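Local coordinates for protein putative short-chain dehydrogenase/reductase (Burkholderia xenovorans, PDB 5K9Z) that probably acts as an NAD- or NADP-dependent oxidoreductase on CH-OH groups, as other short-chain dehydrogenases do, its own substrate not being established, at residues T31-A36 with A56-D61; M92-G97 with D122-G127; V99-S104 with P158-S163; A134-G139 with R182-N187; A216-T221 with S252-A257. All coordinates share one frame; numbering follows the deposited sequence.

In the fold
From the N terminus, contact 1 closes the first loop, joining the helices that flank strand 41-46 in sequence, before contact 2 opens. Met35 of contact 1 still packs against Val93 of contact 2. Contact 2 closes the path from strand 91-94 to helix 110-138. Contact 3 starts within that loop and ends beyond it, so the two cross; contact 4 crosses contact 3 in turn, tying the end of helix 110-138 to the start of strand 184-191. Contacts 2 and 4 share this helix and touch through Met92 and Met135. Contact 5 comes last, joining the turn after helix 205-216 to the segment after strand 247-250. Contacts 3 and 5 both meet the second subunit.

Contact 1 (T31-A36 with A56-D61); sequences TARLMA and ARELRD
Ala36 on helix 26-37 and Leu59, the residue at which the chain leaves the helical conformation after helix 49-58, mark the nearest backbone approach, with CA atoms 6.7 Å apart. Leu59 does most of the packing. Its CD1 methyl sits over the helix surface, 4.1 Å from Ala32 CB and 4.2 Å from Ala36 CB, two methyls one helical turn apart, and it also rests 3.7 Å from the Ala32 carbonyl O. The other branch, CD2, meets Arg33 CG at 4.1 Å, the two side chains crossing at about a right angle. The two helices belong to consecutive beta-alpha units of the Rossmann fold, one following strand 17-21 and the other strand 41-46; beneath, Ala32 and Met35 pack onto strand 41-46, with Val42 touching both. On the exposed side Arg33 and Glu58 form a salt bridge. Glu58 CG is anti to the backbone N (chi1 173°) and the chain runs extended beyond it, carrying the carboxylate to the edge of the guanidinium, the two planes 36° apart. NH2 of Arg33 approaches OE2 of Glu58 at a modelled 2.5 Å, a value so short, with a bent N-H...O angle of 119°, that the exact length is doubtful.

Contact 2 (M92-G97 with D122-G127); sequences MVNNAG and DGVFYG
Asn94 faces Gly127 and Val124 across a buried seam of the Rossmann fold, where strand 91-94 lies nearly antiparallel to helix 110-138 (169° between the short axes, 8.7 Å apart). This helix is the connection of the beta-alpha-beta unit that leads from strand 91-94 to its parallel neighbour 141-146, and Asn94 opens the Asn-Asn-Ala-Gly sequence familiar in short-chain dehydrogenases, a motif associated in this family with stabilising the central sheet. The side chain of Asn94 is spread over almost one turn of helix. Its chi1 of -60° sets CG anti to the carbonyl carbon and 4.2 Å from Val124 CA, against the helix backbone. CB rests 4.0 Å from the CG2 methyl of Val124. At the tip, OD1 settles 3.5 Å from Gly127 CA, a closeness possible because this glycine carries no CB in the gap. Met92 takes advantage of the same bare spot: the bend at chi2 (76°) turns SD toward the helix, and CE beyond it lies 3.7 Å from Gly127 CA. The helix therefore meets the strand here largely through its own backbone and one valine. The amide nitrogen of Asn94 is occupied elsewhere, in a hydrogen bond with Ser145 OG on strand 141-146. OD1 is served by a water, which donates to Asn94 OD1 at 2.7 Å and to the helix carbonyl Gly123 O at 2.8 Å.

Contact 3 (V99-S104 with P158-S163); sequences VGAYGS and PHAYTS
Pro158 pushes its ring against the backbone of the strand 100-102, with CB only 3.1 Å from Ala101 O and CG 3.8 Å from Tyr102 CB. The CG1 methyl of Val99 reaches the same CG, at 3.9 Å, the two side chains crossing at about a right angle. Val99 also meets Tyr161: the CD1 corner of the tyrosine ring touches it, and the Val99 carbonyl O lies at the ring edge, near its plane. Ala101 CB and Ala160 CB meet farther along at 4.3 Å. Pro158 is the N-cap of helix 159-179, and Tyr161 stands where the family's Tyr-x-x-x-Lys motif begins, so it is probably the active-site tyrosine; Ser148 packs on it. No direct hydrogen bond joins the two segments. Instead three waters link the amides of the first helical turn to carbonyls of 99-104. One donates to both Val99 O and Ala101 O, at 2.6 Å from the latter, and weakly accepts from Tyr161 N. A second accepts from Ala160 N at 2.9 Å and gives a weak bond to Ala101 O, while a third spans from His159 N to Gly103 O, 2.9 Å from that oxygen. Gly100 to Tyr102 pair antiparallel with a strand of the second subunit, extending the sheet across the interface, and the His159 ring stacks on His266 of that subunit.

Contact 4 (A134-G139 with R182-N187); sequences AMVKQG and RGVRVN
Val136 lying over one face of the Arg182 guanidinium typifies this partly exposed packing contact, made where the last turn of helix 110-138 meets the turn leading into strand 184-191. The arginine chain, bent at both chi2 (-72°) and chi3 (-60°), curls back over the valine. CB of Val136 sits 3.6 Å from Arg182 NH2, above the plane and offset toward its rim, while CG1 reaches the aliphatic part of the chain, 4.0 Å from Arg182 CB. Deeper in, Val184 packs across Met135 at about a right angle: its CG2 is 3.7 Å from Met135 CB and its CG1 touches the sulphur. Both residues also lean on Ile143, so the end of helix 110-138 packs on the parallel sheet of the Rossmann fold, at strands 141-146 and 184-191. Gly183, with positive phi, is the C-prime residue of the Schellman motif that ends the helical run following on helix 159-179, its successor Val184 giving its N-H to Leu179 O. Backbone also meets backbone: Gly139 CA makes a C-H...O contact of 3.6 Å with Arg182 O. That carbonyl also accepts from a water, at 3.0 Å from Arg182 O, which donates to Val136 O at 2.6 Å.

Contact 5 (A216-T221 with S252-A257); sequences ASPLGT and SGVTVA
Ser217 holds OG anti to its backbone N (chi1 171°) and Ser252 holds OG anti to its carbonyl carbon (chi1 -62°), which brings the two hydroxyls together in a hydrogen bond of 2.7 Å between Ser217 OG and Ser252 OG. Either hydroxyl could be the donor. The bond joins two loops at the surface of the Rossmann fold: a type I beta turn, Ser217 to Gly220, directly after helix 205-216, and the loop between strand 247-250, the last of the parallel sheet, and the short helix 254-257. Helix 205-216 belongs to the segment after strand 184-191 that, in short-chain dehydrogenases, usually forms the substrate-binding loop. Ser217 also works within its own turn. Its carbonyl accepts from Gly220 N, the bond that closes the turn, and OG takes a weak bond from Leu219 N (129° at the hydrogen), so the hydroxyl is held from two directions. Leu219 extends CD1 to 3.8 Å from Ser252 OG. In the other loop Ser252 has positive phi, as does the next residue, Gly253, the N-cap of the short helix; Asp251 accepts from Gly253 N and Thr255 N. Val256, farther along, makes backbone hydrogen bonds with the second subunit. Pro218 supplies the apolar part of the contact. Crossing Val254 at about a right angle, it sets its CD 3.6 Å from Ser252 CB and also 3.6 Å from Val254 CG2, a methyl that lies 4.0 Å from Ala216 O.

Contact 1 (T31-A36 with A56-D61)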
# COMPACT_ATOMS: atom_id res chain seq x y z
N THR C 31 7.13 -24.53 7.44
CA THR C 31 6.10 -24.24 8.43
C THR C 31 5.69 -25.49 9.20
O THR C 31 5.53 -25.46 10.42
CB THR C 31 4.87 -23.61 7.76
OG1 THR C 31 5.25 -22.43 7.05
CG2 THR C 31 3.79 -23.25 8.80
N ALA C 32 5.50 -26.60 8.49
CA ALA C 32 5.21 -27.86 9.16
C ALA C 32 6.32 -28.22 10.15
O ALA C 32 6.04 -28.60 11.29
CB ALA C 32 5.02 -28.99 8.14
N ARG C 33 7.58 -28.11 9.72
CA ARG C 33 8.70 -28.41 10.61
C ARG C 33 8.67 -27.51 11.84
O ARG C 33 8.82 -27.98 12.97
CB ARG C 33 10.03 -28.24 9.89
CG ARG C 33 10.32 -29.27 8.84
CD ARG C 33 11.74 -29.13 8.29
NE ARG C 33 11.72 -29.29 6.84
CZ ARG C 33 12.05 -30.41 6.20
NH1 ARG C 33 11.99 -30.46 4.87
NH2 ARG C 33 12.43 -31.48 6.89
N LEU C 34 8.53 -26.19 11.64
CA LEU C 34 8.64 -25.29 12.78
C LEU C 34 7.47 -25.46 13.74
O LEU C 34 7.65 -25.44 14.96
CB LEU C 34 8.76 -23.84 12.32
CG LEU C 34 8.95 -22.83 13.47
CD1 LEU C 34 10.16 -23.17 14.32
CD2 LEU C 34 9.06 -21.41 12.94
N MET C 35 6.26 -25.63 13.20
CA MET C 35 5.11 -25.82 14.08
C MET C 35 5.23 -27.11 14.88
O MET C 35 4.89 -27.15 16.07
CB MET C 35 3.82 -25.80 13.26
CG MET C 35 3.49 -24.41 12.74
SD MET C 35 1.85 -24.34 11.98
CE MET C 35 1.61 -22.57 11.86
N ALA C 36 5.75 -28.18 14.26
CA ALA C 36 6.02 -29.41 15.00
C ALA C 36 7.06 -29.17 16.09
O ALA C 36 6.90 -29.64 17.22
CB ALA C 36 6.48 -30.51 14.05
N ALA C 56 6.19 -36.42 6.95
CA ALA C 56 5.40 -36.91 8.08
C ALA C 56 6.18 -37.93 8.90
O ALA C 56 6.09 -37.95 10.14
CB ALA C 56 4.09 -37.53 7.58
N ARG C 57 6.94 -38.80 8.25
CA ARG C 57 7.79 -39.73 8.99
C ARG C 57 8.88 -38.99 9.76
O ARG C 57 9.26 -39.42 10.86
CB ARG C 57 8.42 -40.76 8.04
CG ARG C 57 7.46 -41.86 7.62
CD ARG C 57 8.14 -42.99 6.83
NE ARG C 57 8.36 -42.64 5.43
CZ ARG C 57 9.55 -42.47 4.87
NH1 ARG C 57 10.66 -42.62 5.59
NH2 ARG C 57 9.64 -42.15 3.58
N GLU C 58 9.38 -37.88 9.22
CA GLU C 58 10.45 -37.14 9.88
C GLU C 58 9.95 -36.44 11.14
O GLU C 58 10.64 -36.42 12.16
CB GLU C 58 11.05 -36.14 8.90
CG GLU C 58 12.06 -35.19 9.52
CD GLU C 58 12.62 -34.20 8.50
OE1 GLU C 58 12.93 -34.64 7.37
OE2 GLU C 58 12.75 -33.00 8.84
N LEU C 59 8.76 -35.86 11.10
CA LEU C 59 8.27 -35.04 12.20
C LEU C 59 7.52 -35.88 13.21
O LEU C 59 6.73 -36.76 12.85
CB LEU C 59 7.36 -33.93 11.66
CG LEU C 59 8.03 -33.03 10.63
CD1 LEU C 59 7.06 -31.95 10.14
CD2 LEU C 59 9.30 -32.40 11.23
N ARG C 60 7.75 -35.60 14.49
CA ARG C 60 7.03 -36.30 15.54
C ARG C 60 5.56 -35.90 15.51
O ARG C 60 5.23 -34.71 15.48
CB ARG C 60 7.63 -35.98 16.91
N ASP C 61 4.68 -36.90 15.51
CA ASP C 61 3.23 -36.73 15.60
C ASP C 61 2.63 -36.05 14.38
O ASP C 61 1.51 -35.52 14.45
CB ASP C 61 2.83 -35.95 16.86
CG ASP C 61 3.17 -36.68 18.14
OD1 ASP C 61 2.87 -37.89 18.24
OD2 ASP C 61 3.75 -36.04 19.04

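Contact 2 (M92-G97 with D122-G127)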
# COMPACT_ATOMS: atom_id res chain seq x y z
N MET C 92 -5.03 -23.14 10.76
CA MET C 92 -5.11 -23.53 9.36
C MET C 92 -4.14 -22.66 8.56
O MET C 92 -4.16 -21.44 8.69
CB MET C 92 -6.52 -23.35 8.82
CG MET C 92 -6.64 -23.61 7.33
SD MET C 92 -6.61 -25.37 6.98
CE MET C 92 -6.98 -25.41 5.22
N VAL C 93 -3.30 -23.28 7.73
CA VAL C 93 -2.36 -22.53 6.89
C VAL C 93 -2.69 -22.81 5.43
O VAL C 93 -2.43 -23.91 4.92
CB VAL C 93 -0.90 -22.86 7.22
CG1 VAL C 93 0.04 -22.04 6.33
CG2 VAL C 93 -0.61 -22.55 8.68
N ASN C 94 -3.24 -21.81 4.74
CA ASN C 94 -3.53 -21.91 3.31
C ASN C 94 -2.29 -21.50 2.55
O ASN C 94 -2.00 -20.31 2.42
CB ASN C 94 -4.70 -21.02 2.92
CG ASN C 94 -5.96 -21.37 3.66
OD1 ASN C 94 -6.41 -22.51 3.61
ND2 ASN C 94 -6.52 -20.40 4.38
N ASN C 95 -1.54 -22.49 2.07
CA ASN C 95 -0.26 -22.26 1.42
C ASN C 95 -0.18 -23.08 0.14
O ASN C 95 -0.60 -24.24 0.10
CB ASN C 95 0.89 -22.60 2.37
CG ASN C 95 2.23 -22.72 1.66
OD1 ASN C 95 2.70 -23.83 1.38
ND2 ASN C 95 2.82 -21.59 1.34
N ALA C 96 0.37 -22.47 -0.91
CA ALA C 96 0.61 -23.19 -2.16
C ALA C 96 1.90 -22.67 -2.78
O ALA C 96 2.08 -21.45 -2.91
CB ALA C 96 -0.55 -23.03 -3.15
N GLY C 97 2.80 -23.59 -3.11
CA GLY C 97 3.99 -23.27 -3.88
C GLY C 97 3.66 -23.34 -5.35
O GLY C 97 3.92 -24.35 -6.00
N ASP C 122 -9.42 -19.88 -5.01
CA ASP C 122 -10.48 -20.79 -4.59
C ASP C 122 -10.01 -21.66 -3.43
O ASP C 122 -10.74 -21.87 -2.46
CB ASP C 122 -10.93 -21.69 -5.75
CG ASP C 122 -11.53 -20.91 -6.91
OD1 ASP C 122 -11.92 -19.74 -6.74
OD2 ASP C 122 -11.54 -21.46 -8.03
N GLY C 123 -8.77 -22.15 -3.52
CA GLY C 123 -8.22 -22.98 -2.46
C GLY C 123 -8.18 -22.28 -1.11
O GLY C 123 -8.37 -22.91 -0.06
N VAL C 124 -7.92 -20.98 -1.12
CA VAL C 124 -7.93 -20.23 0.14
C VAL C 124 -9.36 -20.10 0.67
O VAL C 124 -9.60 -20.23 1.88
CB VAL C 124 -7.27 -18.87 -0.05
CG1 VAL C 124 -7.41 -18.04 1.21
CG2 VAL C 124 -5.82 -19.05 -0.43
N PHE C 125 -10.31 -19.80 -0.22
CA PHE C 125 -11.71 -19.73 0.19
C PHE C 125 -12.19 -21.04 0.81
O PHE C 125 -12.83 -21.05 1.87
CB PHE C 125 -12.59 -19.34 -1.00
CG PHE C 125 -14.06 -19.67 -0.81
CD1 PHE C 125 -14.79 -19.09 0.21
CD2 PHE C 125 -14.69 -20.55 -1.67
CE1 PHE C 125 -16.14 -19.40 0.37
CE2 PHE C 125 -16.04 -20.87 -1.51
CZ PHE C 125 -16.76 -20.30 -0.50
N TYR C 126 -11.89 -22.17 0.15
CA TYR C 126 -12.31 -23.46 0.69
C TYR C 126 -11.67 -23.71 2.05
O TYR C 126 -12.33 -24.19 2.97
CB TYR C 126 -11.94 -24.61 -0.26
CG TYR C 126 -12.49 -24.51 -1.68
CD1 TYR C 126 -13.73 -23.95 -1.94
CD2 TYR C 126 -11.73 -24.97 -2.76
CE1 TYR C 126 -14.21 -23.85 -3.22
CE2 TYR C 126 -12.22 -24.89 -4.07
CZ TYR C 126 -13.45 -24.32 -4.29
OH TYR C 126 -13.94 -24.22 -5.57
N GLY C 127 -10.38 -23.37 2.18
CA GLY C 127 -9.71 -23.56 3.45
C GLY C 127 -10.28 -22.69 4.56
O GLY C 127 -10.44 -23.14 5.69
O HOH W 1 -6.51 -24.30 1.54

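Contact 3 (V99-S104 with P158-S163)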
# COMPACT_ATOMS: atom_id res chain seq x y z
N VAL C 99 2.51 -20.84 -9.05
CA VAL C 99 2.48 -19.54 -9.72
C VAL C 99 1.41 -19.49 -10.80
O VAL C 99 0.59 -18.55 -10.84
CB VAL C 99 3.87 -19.18 -10.31
CG1 VAL C 99 3.81 -17.81 -10.99
CG2 VAL C 99 4.92 -19.18 -9.22
N GLY C 100 1.44 -20.44 -11.74
CA GLY C 100 0.42 -20.54 -12.77
C GLY C 100 0.70 -19.68 -13.99
O GLY C 100 1.83 -19.65 -14.51
N ALA C 101 -0.33 -18.96 -14.44
CA ALA C 101 -0.23 -18.24 -15.70
C ALA C 101 0.74 -17.08 -15.61
O ALA C 101 0.78 -16.35 -14.61
CB ALA C 101 -1.61 -17.73 -16.11
N TYR C 102 1.53 -16.88 -16.66
CA TYR C 102 2.40 -15.71 -16.71
C TYR C 102 2.46 -15.26 -18.16
O TYR C 102 1.94 -15.92 -19.07
CB TYR C 102 3.82 -15.99 -16.18
CG TYR C 102 4.57 -16.84 -17.14
CD1 TYR C 102 4.32 -18.21 -17.21
CD2 TYR C 102 5.46 -16.27 -18.06
CE1 TYR C 102 4.96 -19.01 -18.15
CE2 TYR C 102 6.09 -17.06 -19.01
CZ TYR C 102 5.83 -18.43 -19.06
OH TYR C 102 6.45 -19.24 -20.00
N GLY C 103 3.09 -14.11 -18.38
CA GLY C 103 3.24 -13.58 -19.72
C GLY C 103 2.12 -12.61 -20.03
O GLY C 103 1.32 -12.26 -19.16
N SER C 104 2.03 -12.23 -21.29
CA SER C 104 1.19 -11.10 -21.67
C SER C 104 -0.29 -11.39 -21.45
O SER C 104 -0.79 -12.47 -21.79
CB SER C 104 1.43 -10.72 -23.13
OG SER C 104 0.56 -9.67 -23.51
N PRO C 158 3.09 -12.24 -11.91
CA PRO C 158 2.20 -12.34 -13.08
C PRO C 158 0.81 -11.79 -12.79
O PRO C 158 0.42 -11.58 -11.64
CB PRO C 158 2.16 -13.84 -13.38
CG PRO C 158 3.41 -14.39 -12.76
CD PRO C 158 3.66 -13.55 -11.54
N HIS C 159 0.04 -11.59 -13.86
CA HIS C 159 -1.27 -10.96 -13.72
C HIS C 159 -2.21 -11.80 -12.88
O HIS C 159 -2.85 -11.29 -11.95
CB HIS C 159 -1.90 -10.69 -15.08
CG HIS C 159 -1.14 -9.71 -15.92
ND1 HIS C 159 -0.77 -8.47 -15.45
CD2 HIS C 159 -0.69 -9.79 -17.19
CE1 HIS C 159 -0.11 -7.82 -16.40
NE2 HIS C 159 -0.05 -8.60 -17.47
N ALA C 160 -2.35 -13.09 -13.20
CA ALA C 160 -3.27 -13.92 -12.43
C ALA C 160 -2.80 -14.06 -11.00
O ALA C 160 -3.60 -13.95 -10.06
CB ALA C 160 -3.43 -15.29 -13.08
N TYR C 161 -1.50 -14.28 -10.82
CA TYR C 161 -0.91 -14.32 -9.49
C TYR C 161 -1.23 -13.06 -8.71
O TYR C 161 -1.73 -13.13 -7.58
CB TYR C 161 0.60 -14.47 -9.63
CG TYR C 161 1.36 -14.80 -8.37
CD1 TYR C 161 1.48 -16.13 -7.95
CD2 TYR C 161 2.04 -13.81 -7.65
CE1 TYR C 161 2.21 -16.46 -6.84
CE2 TYR C 161 2.80 -14.14 -6.53
CZ TYR C 161 2.87 -15.46 -6.13
OH TYR C 161 3.60 -15.79 -5.02
N THR C 162 -1.01 -11.89 -9.32
CA THR C 162 -1.23 -10.64 -8.61
C THR C 162 -2.70 -10.47 -8.23
O THR C 162 -3.03 -10.08 -7.11
CB THR C 162 -0.73 -9.47 -9.46
OG1 THR C 162 0.69 -9.59 -9.70
CG2 THR C 162 -1.04 -8.15 -8.79
N SER C 163 -3.62 -10.79 -9.16
CA SER C 163 -5.04 -10.64 -8.86
C SER C 163 -5.46 -11.60 -7.75
O SER C 163 -6.18 -11.21 -6.81
CB SER C 163 -5.84 -10.88 -10.14
OG SER C 163 -7.21 -10.65 -9.96
O HOH W 2 -0.17 -16.42 -12.14
O HOH W 3 -0.92 -14.16 -15.43
O HOH W 4 1.79 -11.90 -16.36

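Contact 4 (A134-G139 with R182-N187)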
# COMPACT_ATOMS: atom_id res chain seq x y z
N ALA C 134 -14.98 -25.78 11.63
CA ALA C 134 -14.50 -26.46 12.83
C ALA C 134 -14.24 -25.47 13.96
O ALA C 134 -14.48 -25.78 15.14
CB ALA C 134 -13.24 -27.27 12.50
N MET C 135 -13.76 -24.28 13.63
CA MET C 135 -13.22 -23.39 14.65
C MET C 135 -14.31 -22.61 15.38
O MET C 135 -14.17 -22.36 16.58
CB MET C 135 -12.19 -22.44 14.04
CG MET C 135 -10.91 -23.16 13.65
SD MET C 135 -9.82 -22.07 12.74
CE MET C 135 -8.41 -23.14 12.44
N VAL C 136 -15.38 -22.20 14.68
CA VAL C 136 -16.42 -21.45 15.38
C VAL C 136 -17.06 -22.31 16.46
O VAL C 136 -17.54 -21.79 17.47
CB VAL C 136 -17.48 -20.86 14.42
CG1 VAL C 136 -16.84 -19.88 13.44
CG2 VAL C 136 -18.23 -21.95 13.69
N LYS C 137 -17.05 -23.64 16.28
CA LYS C 137 -17.53 -24.52 17.35
C LYS C 137 -16.63 -24.46 18.57
O LYS C 137 -17.11 -24.47 19.71
CB LYS C 137 -17.64 -25.95 16.84
CG LYS C 137 -18.69 -26.18 15.75
CD LYS C 137 -18.71 -27.65 15.32
CE LYS C 137 -19.72 -27.91 14.21
NZ LYS C 137 -21.11 -27.96 14.74
N GLN C 138 -15.31 -24.41 18.36
CA GLN C 138 -14.35 -24.28 19.46
C GLN C 138 -14.46 -22.93 20.17
O GLN C 138 -14.12 -22.83 21.35
CB GLN C 138 -12.92 -24.47 18.94
CG GLN C 138 -12.56 -25.90 18.55
CD GLN C 138 -11.44 -25.98 17.51
OE1 GLN C 138 -11.26 -27.03 16.88
NE2 GLN C 138 -10.69 -24.88 17.33
N GLY C 139 -14.86 -21.88 19.45
CA GLY C 139 -14.72 -20.54 19.98
C GLY C 139 -13.30 -20.02 19.93
O GLY C 139 -12.97 -19.08 20.66
N ARG C 182 -16.71 -14.49 16.78
CA ARG C 182 -16.77 -15.91 17.10
C ARG C 182 -15.48 -16.42 17.74
O ARG C 182 -15.38 -17.61 18.02
CB ARG C 182 -17.07 -16.75 15.84
CG ARG C 182 -18.18 -16.20 14.93
CD ARG C 182 -19.58 -16.35 15.52
NE ARG C 182 -19.95 -17.74 15.78
CZ ARG C 182 -20.53 -18.56 14.90
NH1 ARG C 182 -20.81 -18.14 13.67
NH2 ARG C 182 -20.83 -19.81 15.25
N GLY C 183 -14.50 -15.54 17.97
CA GLY C 183 -13.25 -15.94 18.57
C GLY C 183 -12.20 -16.47 17.61
O GLY C 183 -11.18 -16.99 18.08
N VAL C 184 -12.39 -16.33 16.30
CA VAL C 184 -11.50 -16.92 15.31
C VAL C 184 -10.80 -15.79 14.56
O VAL C 184 -11.46 -14.90 14.02
CB VAL C 184 -12.26 -17.83 14.33
CG1 VAL C 184 -11.31 -18.43 13.29
CG2 VAL C 184 -12.98 -18.94 15.08
N ARG C 185 -9.47 -15.86 14.51
CA ARG C 185 -8.67 -14.84 13.84
C ARG C 185 -8.32 -15.29 12.43
O ARG C 185 -8.21 -16.49 12.16
CB ARG C 185 -7.38 -14.54 14.61
CG ARG C 185 -7.58 -13.89 15.97
CD ARG C 185 -6.23 -13.49 16.57
NE ARG C 185 -5.44 -14.66 16.91
CZ ARG C 185 -4.27 -14.96 16.36
NH1 ARG C 185 -3.73 -14.17 15.43
NH2 ARG C 185 -3.63 -16.05 16.75
N VAL C 186 -8.18 -14.31 11.53
CA VAL C 186 -7.79 -14.56 10.14
C VAL C 186 -6.71 -13.55 9.77
O VAL C 186 -6.94 -12.34 9.86
CB VAL C 186 -8.97 -14.45 9.15
CG1 VAL C 186 -8.56 -14.99 7.75
CG2 VAL C 186 -10.24 -15.18 9.69
N ASN C 187 -5.56 -14.04 9.31
CA ASN C 187 -4.43 -13.19 8.97
C ASN C 187 -3.74 -13.74 7.73
O ASN C 187 -4.04 -14.83 7.24
CB ASN C 187 -3.42 -13.09 10.12
CG ASN C 187 -3.95 -12.29 11.30
OD1 ASN C 187 -4.11 -11.08 11.23
ND2 ASN C 187 -4.22 -12.98 12.40
O HOH W 5 -17.78 -19.37 18.43

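Contact 5 (A216-T221 with S252-A257)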
# COMPACT_ATOMS: atom_id res chain seq x y z
N ALA C 216 17.88 -9.04 -4.72
CA ALA C 216 16.61 -8.34 -4.62
C ALA C 216 16.39 -7.68 -3.27
O ALA C 216 15.59 -6.74 -3.19
CB ALA C 216 15.46 -9.31 -4.92
N SER C 217 17.07 -8.14 -2.20
CA SER C 217 16.82 -7.57 -0.88
C SER C 217 17.64 -6.30 -0.67
O SER C 217 18.86 -6.33 -0.83
CB SER C 217 17.19 -8.58 0.21
OG SER C 217 17.14 -7.96 1.49
N PRO C 218 17.02 -5.21 -0.23
CA PRO C 218 17.82 -4.05 0.19
C PRO C 218 18.74 -4.37 1.34
O PRO C 218 19.80 -3.74 1.48
CB PRO C 218 16.76 -3.00 0.56
CG PRO C 218 15.59 -3.36 -0.32
CD PRO C 218 15.60 -4.86 -0.43
N LEU C 219 18.41 -5.39 2.14
CA LEU C 219 19.30 -5.82 3.21
C LEU C 219 20.42 -6.71 2.69
O LEU C 219 21.36 -7.01 3.44
CB LEU C 219 18.51 -6.57 4.28
CG LEU C 219 17.46 -5.72 5.02
CD1 LEU C 219 16.35 -6.54 5.67
CD2 LEU C 219 18.15 -4.81 6.04
N GLY C 220 20.39 -7.11 1.42
CA GLY C 220 21.56 -7.76 0.87
C GLY C 220 21.68 -9.24 1.17
O GLY C 220 22.68 -9.84 0.79
N THR C 221 20.77 -9.81 1.97
CA THR C 221 20.76 -11.21 2.36
C THR C 221 19.47 -11.90 1.89
O THR C 221 18.42 -11.25 1.79
CB THR C 221 20.89 -11.33 3.88
OG1 THR C 221 19.86 -10.53 4.48
CG2 THR C 221 22.27 -10.84 4.33
N SER C 252 11.95 -7.34 3.04
CA SER C 252 13.08 -6.43 3.17
C SER C 252 12.70 -4.99 2.88
O SER C 252 13.57 -4.17 2.60
CB SER C 252 14.24 -6.86 2.26
OG SER C 252 14.71 -8.13 2.64
N GLY C 253 11.40 -4.66 2.93
CA GLY C 253 10.93 -3.29 2.77
C GLY C 253 10.63 -2.83 1.36
O GLY C 253 10.31 -1.65 1.17
N VAL C 254 10.65 -3.73 0.37
CA VAL C 254 10.57 -3.31 -1.03
C VAL C 254 9.24 -2.62 -1.34
O VAL C 254 9.20 -1.63 -2.09
CB VAL C 254 10.81 -4.51 -1.96
CG1 VAL C 254 10.38 -4.19 -3.38
CG2 VAL C 254 12.30 -4.91 -1.92
N THR C 255 8.12 -3.13 -0.80
CA THR C 255 6.82 -2.60 -1.21
C THR C 255 6.58 -1.19 -0.66
O THR C 255 5.86 -0.41 -1.28
CB THR C 255 5.67 -3.53 -0.76
OG1 THR C 255 5.70 -3.72 0.66
CG2 THR C 255 5.76 -4.89 -1.45
N VAL C 256 7.17 -0.85 0.48
CA VAL C 256 6.94 0.45 1.11
C VAL C 256 8.18 1.33 1.16
O VAL C 256 8.06 2.52 1.54
CB VAL C 256 6.35 0.28 2.54
CG1 VAL C 256 4.91 -0.25 2.48
CG2 VAL C 256 7.22 -0.62 3.37
N ALA C 257 9.36 0.84 0.79
CA ALA C 257 10.55 1.68 0.85
C ALA C 257 11.40 1.52 -0.39
O ALA C 257 12.50 2.08 -0.44
CB ALA C 257 11.41 1.36 2.08